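Local coordinates for protein ULam111 (Flavobacterium sp., PDB 5WUT) that probably hydrolyses the beta-1,3-glucosidic bonds of laminarin, as a beta-jelly-roll laminarinase of glycoside hydrolase family 16, at residues Trp36-His49 with Ala60-Ile72. Residues are numbered along the deposited sequence; the frame is centred on the assembly and turned at random.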
ATOM      1  N   TRP A  36       0.318  17.119 -27.175  1.00 16.98           N
ATOM      2  CA  TRP A  36      -0.565  17.014 -26.016  1.00 22.05           C
ATOM      3  C   TRP A  36      -0.036  17.646 -24.736  1.00 22.07           C
ATOM      4  O   TRP A  36      -0.385  17.221 -23.642  1.00 22.32           O
ATOM      5  CB  TRP A  36      -0.891  15.534 -25.788  1.00 17.53           C
ATOM      6  CG  TRP A  36      -1.612  14.987 -26.981  1.00 15.97           C
ATOM      7  CD1 TRP A  36      -1.067  14.307 -28.026  1.00 14.18           C
ATOM      8  CD2 TRP A  36      -3.010  15.111 -27.264  1.00 13.77           C
ATOM      9  NE1 TRP A  36      -2.041  13.989 -28.951  1.00 13.61           N
ATOM     10  CE2 TRP A  36      -3.243  14.479 -28.506  1.00 12.34           C
ATOM     11  CE3 TRP A  36      -4.089  15.695 -26.587  1.00 17.62           C
ATOM     12  CZ2 TRP A  36      -4.513  14.407 -29.077  1.00 14.01           C
ATOM     13  CZ3 TRP A  36      -5.347  15.627 -27.162  1.00 17.95           C
ATOM     14  CH2 TRP A  36      -5.544  14.991 -28.396  1.00 16.24           C
ATOM     15  N   GLY A  37       0.742  18.714 -24.878  1.00 22.15           N
ATOM     16  CA  GLY A  37       1.150  19.481 -23.717  1.00 23.56           C
ATOM     17  C   GLY A  37       2.469  19.012 -23.144  1.00 26.47           C
ATOM     18  O   GLY A  37       3.048  19.676 -22.287  1.00 28.32           O
ATOM     19  N   ASN A  38       2.965  17.882 -23.633  1.00 20.40           N
ATOM     20  CA  ASN A  38       4.253  17.388 -23.163  1.00 22.33           C
ATOM     21  C   ASN A  38       5.131  16.867 -24.287  1.00 20.25           C
ATOM     22  O   ASN A  38       5.973  15.995 -24.064  1.00 22.69           O
ATOM     23  CB  ASN A  38       4.049  16.256 -22.158  1.00 19.76           C
ATOM     24  CG  ASN A  38       3.750  16.757 -20.765  1.00 22.99           C
ATOM     25  OD1 ASN A  38       4.612  17.345 -20.110  1.00 22.73           O
ATOM     26  ND2 ASN A  38       2.526  16.518 -20.295  1.00 24.06           N
ATOM     27  N   SER A  39       4.973  17.437 -25.479  1.00 20.25           N
ATOM     28  CA  SER A  39       5.843  17.128 -26.610  1.00 15.91           C
ATOM     29  C   SER A  39       5.896  15.623 -26.925  1.00 18.65           C
ATOM     30  O   SER A  39       6.938  15.078 -27.277  1.00 18.33           O
ATOM     31  CB  SER A  39       7.253  17.662 -26.331  1.00 19.28           C
ATOM     32  OG  SER A  39       7.962  17.854 -27.534  1.00 20.12           O
ATOM     33  N   GLU A  40       4.759  14.956 -26.777  1.00 14.73           N
ATOM     34  CA  GLU A  40       4.661  13.510 -26.949  1.00 13.56           C
ATOM     35  C   GLU A  40       4.741  13.009 -28.390  1.00 15.52           C
ATOM     36  O   GLU A  40       4.461  13.754 -29.328  1.00 16.99           O
ATOM     37  CB  GLU A  40       3.368  13.040 -26.285  1.00 13.15           C
ATOM     38  CG  GLU A  40       3.489  13.079 -24.770  1.00 16.42           C
ATOM     39  CD  GLU A  40       2.166  12.999 -24.074  1.00 16.57           C
ATOM     40  OE1 GLU A  40       1.141  12.744 -24.749  1.00 16.02           O
ATOM     41  OE2 GLU A  40       2.151  13.171 -22.827  1.00 17.31           O
ATOM     42  N   ARG A  41       5.148  11.749 -28.551  1.00 12.67           N
ATOM     43  CA  ARG A  41       5.352  11.187 -29.887  1.00 12.99           C
ATOM     44  C   ARG A  41       4.086  10.667 -30.593  1.00 15.73           C
ATOM     45  O   ARG A  41       4.020  10.685 -31.826  1.00 16.83           O
ATOM     46  CB  ARG A  41       6.373  10.047 -29.839  1.00 16.25           C
ATOM     47  CG  ARG A  41       7.739  10.444 -29.293  1.00 16.61           C
ATOM     48  CD  ARG A  41       8.768   9.377 -29.571  1.00 14.40           C
ATOM     49  NE  ARG A  41      10.015   9.655 -28.860  1.00 15.76           N
ATOM     50  CZ  ARG A  41      11.157   8.999 -29.051  1.00 16.31           C
ATOM     51  NH1 ARG A  41      11.249   8.033 -29.963  1.00 14.65           N
ATOM     52  NH2 ARG A  41      12.225   9.335 -28.336  1.00 20.21           N
ATOM     53  N   GLN A  42       3.096  10.196 -29.839  1.00 16.01           N
ATOM     54  CA  GLN A  42       1.994   9.455 -30.456  1.00 14.56           C
ATOM     55  C   GLN A  42       0.929  10.306 -31.128  1.00 11.37           C
ATOM     56  O   GLN A  42       0.652  11.434 -30.719  1.00 12.38           O
ATOM     57  CB  GLN A  42       1.316   8.558 -29.409  1.00 12.03           C
ATOM     58  CG  GLN A  42       0.342   9.294 -28.482  1.00 12.65           C
ATOM     59  CD  GLN A  42       1.030  10.211 -27.494  1.00 12.20           C
ATOM     60  OE1 GLN A  42       2.182   9.981 -27.124  1.00 11.67           O
ATOM     61  NE2 GLN A  42       0.325  11.251 -27.051  1.00 12.66           N
ATOM     62  N   LEU A  43       0.348   9.738 -32.186  1.00 11.76           N
ATOM     63  CA  LEU A  43      -0.950  10.174 -32.665  1.00 10.56           C
ATOM     64  C   LEU A  43      -1.976   9.273 -32.016  1.00 10.46           C
ATOM     65  O   LEU A  43      -1.813   8.052 -31.988  1.00 11.43           O
ATOM     66  CB  LEU A  43      -1.081  10.086 -34.186  1.00 16.39           C
ATOM     67  CG  LEU A  43      -0.137  10.907 -35.042  1.00 18.81           C
ATOM     68  CD1 LEU A  43      -0.581  10.785 -36.498  1.00 21.76           C
ATOM     69  CD2 LEU A  43      -0.150  12.345 -34.590  1.00 21.62           C
ATOM     70  N   TYR A  44      -3.028   9.873 -31.484  1.00 10.68           N
ATOM     71  CA  TYR A  44      -4.097   9.085 -30.906  1.00 10.95           C
ATOM     72  C   TYR A  44      -5.104   8.735 -31.999  1.00 12.28           C
ATOM     73  O   TYR A  44      -5.396   9.560 -32.874  1.00 12.71           O
ATOM     74  CB  TYR A  44      -4.748   9.843 -29.765  1.00 10.96           C
ATOM     75  CG  TYR A  44      -3.932   9.882 -28.494  1.00 11.06           C
ATOM     76  CD1 TYR A  44      -3.480   8.713 -27.909  1.00  9.88           C
ATOM     77  CD2 TYR A  44      -3.646  11.086 -27.866  1.00 10.15           C
ATOM     78  CE1 TYR A  44      -2.761   8.735 -26.728  1.00 10.40           C
ATOM     79  CE2 TYR A  44      -2.921  11.116 -26.684  1.00 11.55           C
ATOM     80  CZ  TYR A  44      -2.490   9.938 -26.124  1.00 10.19           C
ATOM     81  OH  TYR A  44      -1.774   9.954 -24.941  1.00 10.77           O
ATOM     82  N   THR A  45      -5.601   7.501 -31.959  1.00 11.47           N
ATOM     83  CA  THR A  45      -6.462   6.986 -33.020  1.00 12.67           C
ATOM     84  C   THR A  45      -7.696   6.307 -32.463  1.00 12.93           C
ATOM     85  O   THR A  45      -7.829   6.164 -31.247  1.00 12.73           O
ATOM     86  CB  THR A  45      -5.742   5.950 -33.880  1.00 12.80           C
ATOM     87  OG1 THR A  45      -5.672   4.719 -33.160  1.00 12.96           O
ATOM     88  CG2 THR A  45      -4.332   6.417 -34.264  1.00 12.82           C
ATOM     89  N   LYS A  46      -8.571   5.849 -33.358  1.00 13.96           N
ATOM     90  CA  LYS A  46      -9.716   5.016 -32.977  1.00 13.27           C
ATOM     91  C   LYS A  46      -9.441   3.560 -33.325  1.00 15.34           C
ATOM     92  O   LYS A  46     -10.321   2.691 -33.206  1.00 16.29           O
ATOM     93  CB  LYS A  46     -11.004   5.474 -33.683  1.00 14.37           C
ATOM     94  CG  LYS A  46     -11.504   6.844 -33.290  1.00 16.82           C
ATOM     95  CD  LYS A  46     -12.906   7.076 -33.838  1.00 19.79           C
ATOM     96  CE  LYS A  46     -12.900   7.568 -35.269  1.00 25.96           C
ATOM     97  NZ  LYS A  46     -14.285   7.976 -35.645  1.00 31.53           N
ATOM     98  N   THR A  47      -8.218   3.293 -33.762  1.00 14.88           N
ATOM     99  CA  THR A  47      -7.854   1.962 -34.235  1.00 16.10           C
ATOM    100  C   THR A  47      -6.725   1.313 -33.432  1.00 17.28           C
ATOM    101  O   THR A  47      -6.104   0.344 -33.883  1.00 21.02           O
ATOM    102  CB  THR A  47      -7.456   2.013 -35.728  1.00 20.39           C
ATOM    103  OG1 THR A  47      -6.496   3.058 -35.922  1.00 22.76           O
ATOM    104  CG2 THR A  47      -8.674   2.302 -36.588  1.00 19.86           C
ATOM    105  N   ASN A  48      -6.463   1.819 -32.226  1.00 14.03           N
ATOM    106  CA  ASN A  48      -5.432   1.231 -31.373  1.00 14.05           C
ATOM    107  C   ASN A  48      -5.982   0.530 -30.125  1.00 13.65           C
ATOM    108  O   ASN A  48      -5.224   0.151 -29.237  1.00 15.43           O
ATOM    109  CB  ASN A  48      -4.417   2.300 -30.944  1.00 12.01           C
ATOM    110  CG  ASN A  48      -3.347   2.544 -31.996  1.00 11.48           C
ATOM    111  OD1 ASN A  48      -3.627   3.104 -33.057  1.00 15.34           O
ATOM    112  ND2 ASN A  48      -2.108   2.148 -31.690  1.00 13.36           N
ATOM    113  N   HIS A  49      -7.292   0.344 -30.062  1.00 12.83           N
ATOM    114  CA  HIS A  49      -7.870  -0.336 -28.904  1.00 11.86           C
ATOM    115  C   HIS A  49      -8.781  -1.477 -29.333  1.00 15.04           C
ATOM    116  O   HIS A  49      -9.255  -1.521 -30.471  1.00 15.97           O
ATOM    117  CB  HIS A  49      -8.677   0.637 -28.070  1.00 13.30           C
ATOM    118  CG  HIS A  49      -9.955   1.006 -28.734  1.00 14.41           C
ATOM    119  ND1 HIS A  49     -10.004   1.876 -29.798  1.00 14.66           N
ATOM    120  CD2 HIS A  49     -11.220   0.568 -28.535  1.00 13.18           C
ATOM    121  CE1 HIS A  49     -11.253   1.976 -30.220  1.00 13.17           C
ATOM    122  NE2 HIS A  49     -12.011   1.198 -29.468  1.00 13.33           N
ATOM    123  N   ALA A  60      -0.081   0.407 -27.673  1.00 10.85           N
ATOM    124  CA  ALA A  60       0.866   1.387 -28.189  1.00 10.34           C
ATOM    125  C   ALA A  60       1.701   0.707 -29.267  1.00 10.66           C
ATOM    126  O   ALA A  60       2.235  -0.372 -29.036  1.00 12.36           O
ATOM    127  CB  ALA A  60       1.752   1.919 -27.063  1.00 11.52           C
ATOM    128  N   LYS A  61       1.757   1.322 -30.447  1.00 10.91           N
ATOM    129  CA  LYS A  61       2.431   0.723 -31.596  1.00 13.69           C
ATOM    130  C   LYS A  61       3.425   1.685 -32.217  1.00 13.04           C
ATOM    131  O   LYS A  61       3.264   2.898 -32.145  1.00 14.35           O
ATOM    132  CB  LYS A  61       1.422   0.306 -32.671  1.00 16.41           C
ATOM    133  CG  LYS A  61       0.314  -0.632 -32.214  1.00 16.72           C
ATOM    134  CD  LYS A  61      -0.616  -0.950 -33.392  1.00 20.85           C
ATOM    135  CE  LYS A  61      -2.074  -1.137 -32.961  1.00 23.07           C
ATOM    136  NZ  LYS A  61      -3.022  -1.118 -34.131  1.00 30.00           N
ATOM    137  N   LYS A  62       4.440   1.119 -32.862  1.00 13.04           N
ATOM    138  CA  LYS A  62       5.328   1.900 -33.698  1.00 13.37           C
ATOM    139  C   LYS A  62       5.324   1.309 -35.110  1.00 13.97           C
ATOM    140  O   LYS A  62       5.555   0.118 -35.291  1.00 17.62           O
ATOM    141  CB  LYS A  62       6.736   1.920 -33.118  1.00 13.38           C
ATOM    142  CG  LYS A  62       7.704   2.790 -33.915  1.00 17.58           C
ATOM    143  CD  LYS A  62       9.145   2.524 -33.492  1.00 19.33           C
ATOM    144  CE  LYS A  62      10.129   3.352 -34.305  1.00 23.11           C
ATOM    145  NZ  LYS A  62      10.481   2.657 -35.577  1.00 24.98           N
ATOM    146  N   GLU A  63       5.021   2.152 -36.089  1.00 14.68           N
ATOM    147  CA  GLU A  63       4.956   1.751 -37.491  1.00 19.13           C
ATOM    148  C   GLU A  63       5.767   2.769 -38.289  1.00 17.04           C
ATOM    149  O   GLU A  63       5.381   3.932 -38.438  1.00 16.43           O
ATOM    150  CB  GLU A  63       3.492   1.667 -37.944  1.00 22.00           C
ATOM    151  CG  GLU A  63       2.759   0.460 -37.321  1.00 27.38           C
ATOM    152  CD  GLU A  63       1.271   0.699 -37.019  1.00 31.71           C
ATOM    153  OE1 GLU A  63       0.899   1.805 -36.559  1.00 36.41           O
ATOM    154  OE2 GLU A  63       0.468  -0.233 -37.233  1.00 34.65           O
ATOM    155  N   GLY A  64       6.928   2.347 -38.778  1.00 20.28           N
ATOM    156  CA  GLY A  64       7.850   3.304 -39.353  1.00 19.88           C
ATOM    157  C   GLY A  64       8.341   4.217 -38.252  1.00 18.68           C
ATOM    158  O   GLY A  64       8.796   3.745 -37.203  1.00 23.02           O
ATOM    159  N   THR A  65       8.224   5.523 -38.455  1.00 16.55           N
ATOM    160  CA  THR A  65       8.502   6.458 -37.374  1.00 18.15           C
ATOM    161  C   THR A  65       7.229   7.030 -36.762  1.00 15.22           C
ATOM    162  O   THR A  65       7.282   7.991 -36.002  1.00 18.63           O
ATOM    163  CB  THR A  65       9.377   7.629 -37.823  1.00 22.05           C
ATOM    164  OG1 THR A  65       8.780   8.281 -38.953  1.00 21.45           O
ATOM    165  CG2 THR A  65      10.783   7.147 -38.169  1.00 26.74           C
ATOM    166  N   GLN A  66       6.086   6.450 -37.114  1.00 13.93           N
ATOM    167  CA  GLN A  66       4.814   6.864 -36.527  1.00 15.24           C
ATOM    168  C   GLN A  66       4.460   6.023 -35.296  1.00 12.62           C
ATOM    169  O   GLN A  66       4.479   4.792 -35.330  1.00 14.08           O
ATOM    170  CB  GLN A  66       3.685   6.792 -37.568  1.00 14.06           C
ATOM    171  CG  GLN A  66       2.276   6.955 -36.945  1.00 14.15           C
ATOM    172  CD  GLN A  66       1.223   7.435 -37.936  1.00 14.62           C
ATOM    173  OE1 GLN A  66       0.190   6.788 -38.135  1.00 18.33           O
ATOM    174  NE2 GLN A  66       1.449   8.596 -38.508  1.00 12.53           N
ATOM    175  N   TYR A  67       4.182   6.712 -34.194  1.00 12.14           N
ATOM    176  CA  TYR A  67       3.700   6.081 -32.976  1.00 12.69           C
ATOM    177  C   TYR A  67       2.210   6.326 -32.834  1.00  9.81           C
ATOM    178  O   TYR A  67       1.758   7.435 -33.086  1.00 13.06           O
ATOM    179  CB  TYR A  67       4.427   6.647 -31.762  1.00 12.48           C
ATOM    180  CG  TYR A  67       5.914   6.396 -31.743  1.00 13.33           C
ATOM    181  CD1 TYR A  67       6.791   7.286 -32.350  1.00 13.43           C
ATOM    182  CD2 TYR A  67       6.442   5.273 -31.107  1.00 12.26           C
ATOM    183  CE1 TYR A  67       8.149   7.065 -32.335  1.00 13.86           C
ATOM    184  CE2 TYR A  67       7.818   5.043 -31.077  1.00 14.11           C
ATOM    185  CZ  TYR A  67       8.662   5.948 -31.698  1.00 17.03           C
ATOM    186  OH  TYR A  67      10.022   5.741 -31.669  1.00 19.17           O
ATOM    187  N   THR A  68       1.465   5.313 -32.392  1.00 10.71           N
ATOM    188  CA  THR A  68       0.021   5.456 -32.205  1.00 10.64           C
ATOM    189  C   THR A  68      -0.468   4.832 -30.897  1.00 11.56           C
ATOM    190  O   THR A  68       0.114   3.879 -30.387  1.00 10.88           O
ATOM    191  CB  THR A  68      -0.775   4.832 -33.372  1.00 12.33           C
ATOM    192  OG1 THR A  68      -0.314   3.498 -33.615  1.00 12.74           O
ATOM    193  CG2 THR A  68      -0.619   5.684 -34.658  1.00 12.01           C
ATOM    194  N   SER A  69      -1.564   5.375 -30.387  1.00 11.00           N
ATOM    195  CA  SER A  69      -2.128   4.884 -29.139  1.00 10.56           C
ATOM    196  C   SER A  69      -3.565   5.373 -29.041  1.00 11.58           C
ATOM    197  O   SER A  69      -4.128   5.825 -30.044  1.00 10.41           O
ATOM    198  CB  SER A  69      -1.280   5.347 -27.948  1.00 10.17           C
ATOM    199  OG  SER A  69      -1.637   4.637 -26.756  1.00 10.85           O
ATOM    200  N   THR A  70      -4.146   5.276 -27.842  1.00  8.98           N
ATOM    201  CA  THR A  70      -5.544   5.637 -27.591  1.00 10.57           C
ATOM    202  C   THR A  70      -5.652   6.606 -26.430  1.00  7.50           C
ATOM    203  O   THR A  70      -4.917   6.475 -25.432  1.00 10.66           O
ATOM    204  CB  THR A  70      -6.403   4.393 -27.253  1.00 10.97           C
ATOM    205  OG1 THR A  70      -6.189   3.378 -28.239  1.00 11.21           O
ATOM    206  CG2 THR A  70      -7.911   4.735 -27.164  1.00 11.68           C
ATOM    207  N   ARG A  71      -6.562   7.567 -26.560  1.00  9.73           N
ATOM    208  CA  ARG A  71      -6.922   8.480 -25.482  1.00  8.07           C
ATOM    209  C   ARG A  71      -8.430   8.706 -25.521  1.00 10.67           C
ATOM    210  O   ARG A  71      -8.964   9.216 -26.511  1.00  9.61           O
ATOM    211  CB  ARG A  71      -6.170   9.807 -25.632  1.00  8.65           C
ATOM    212  CG  ARG A  71      -6.544  10.869 -24.586  1.00 10.65           C
ATOM    213  CD  ARG A  71      -5.541  12.012 -24.641  1.00 13.03           C
ATOM    214  NE  ARG A  71      -6.004  13.173 -23.888  1.00 15.70           N
ATOM    215  CZ  ARG A  71      -5.191  14.013 -23.247  1.00 14.56           C
ATOM    216  NH1 ARG A  71      -3.882  13.812 -23.261  1.00 13.26           N
ATOM    217  NH2 ARG A  71      -5.692  15.049 -22.593  1.00 17.13           N
ATOM    218  N   ILE A  72      -9.116   8.320 -24.447  1.00 10.59           N
ATOM    219  CA  ILE A  72     -10.567   8.438 -24.394  1.00 10.09           C
ATOM    220  C   ILE A  72     -10.977   9.161 -23.123  1.00 10.00           C
ATOM    221  O   ILE A  72     -10.275   9.087 -22.113  1.00 10.40           O
ATOM    222  CB  ILE A  72     -11.249   7.060 -24.471  1.00  8.94           C
ATOM    223  CG1 ILE A  72     -10.699   6.091 -23.414  1.00 11.21           C
ATOM    224  CG2 ILE A  72     -11.048   6.447 -25.860  1.00 11.56           C
ATOM    225  CD1 ILE A  72     -11.556   4.823 -23.292  1.00 11.95           C
TER
HETATM  226  O   HOH W   1      -2.346  15.616 -21.594  1.00 24.92           O
HETATM  227  O   HOH W   2      -1.318  12.338 -23.800  1.00 14.06           O
HETATM  228  O   HOH W   3       4.007   9.569 -34.423  1.00 15.47           O
HETATM  229  O   HOH W   4      -7.864   7.907 -29.111  1.00 12.26           O
HETATM  230  O   HOH W   5      -7.829   3.499 -30.446  1.00 13.21           O
HETATM  231  O   HOH W   6      -2.912   1.651 -35.221  1.00 24.91           O
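A short parallel strand pairing in the beta-jelly roll joins Leu43 and Tyr44 to Thr68 and Ser69. Three backbone bonds define it: Leu43 N to Tyr67 O (2.8 Å), Ser69 N to Leu43 O (3.1 Å) and Thr45 N to Ser69 O (2.9 Å). The short strand segments are inclined by 42°, and water 3 bridges Arg41 O and Tyr67 N, just before the Leu43 N bond.

On the face carrying Tyr44, its ring lies between two aliphatic groups. Arg71 CB sits 3.4 Å from the Tyr44 ring centroid, only 3° off the normal, a centred CH-pi contact; Gln42 CG lies over the opposite face, toward its rim. The Arg71 chain, swung away from its own backbone N and stretched out, passes the tyrosine and lays its guanidinium against Trp36 CE3, the two planes 28° apart, while Glu26 forms a salt bridge with Arg71 NE. Water 2 links Tyr44 OH and Glu40 OE1.

On the Thr68 face, Asn48 ND2 donates to Thr68 OG1 (3.0 Å), nearly in the amide plane. Thr45 OG1, which accepts from Thr47 N in an ST turn, donates to Asn48 OD1 (2.6 Å) and so fixes the amide's rotation.

Asn48 ND2 also reaches Thr59 O on strand 55-63, an antiparallel neighbour of strand 66-80. Asn205 ND2 of strand 200-208 bonds Tyr44 OH, and Met206 O of that strand, also antiparallel to 66-80, bonds Ser69 OG.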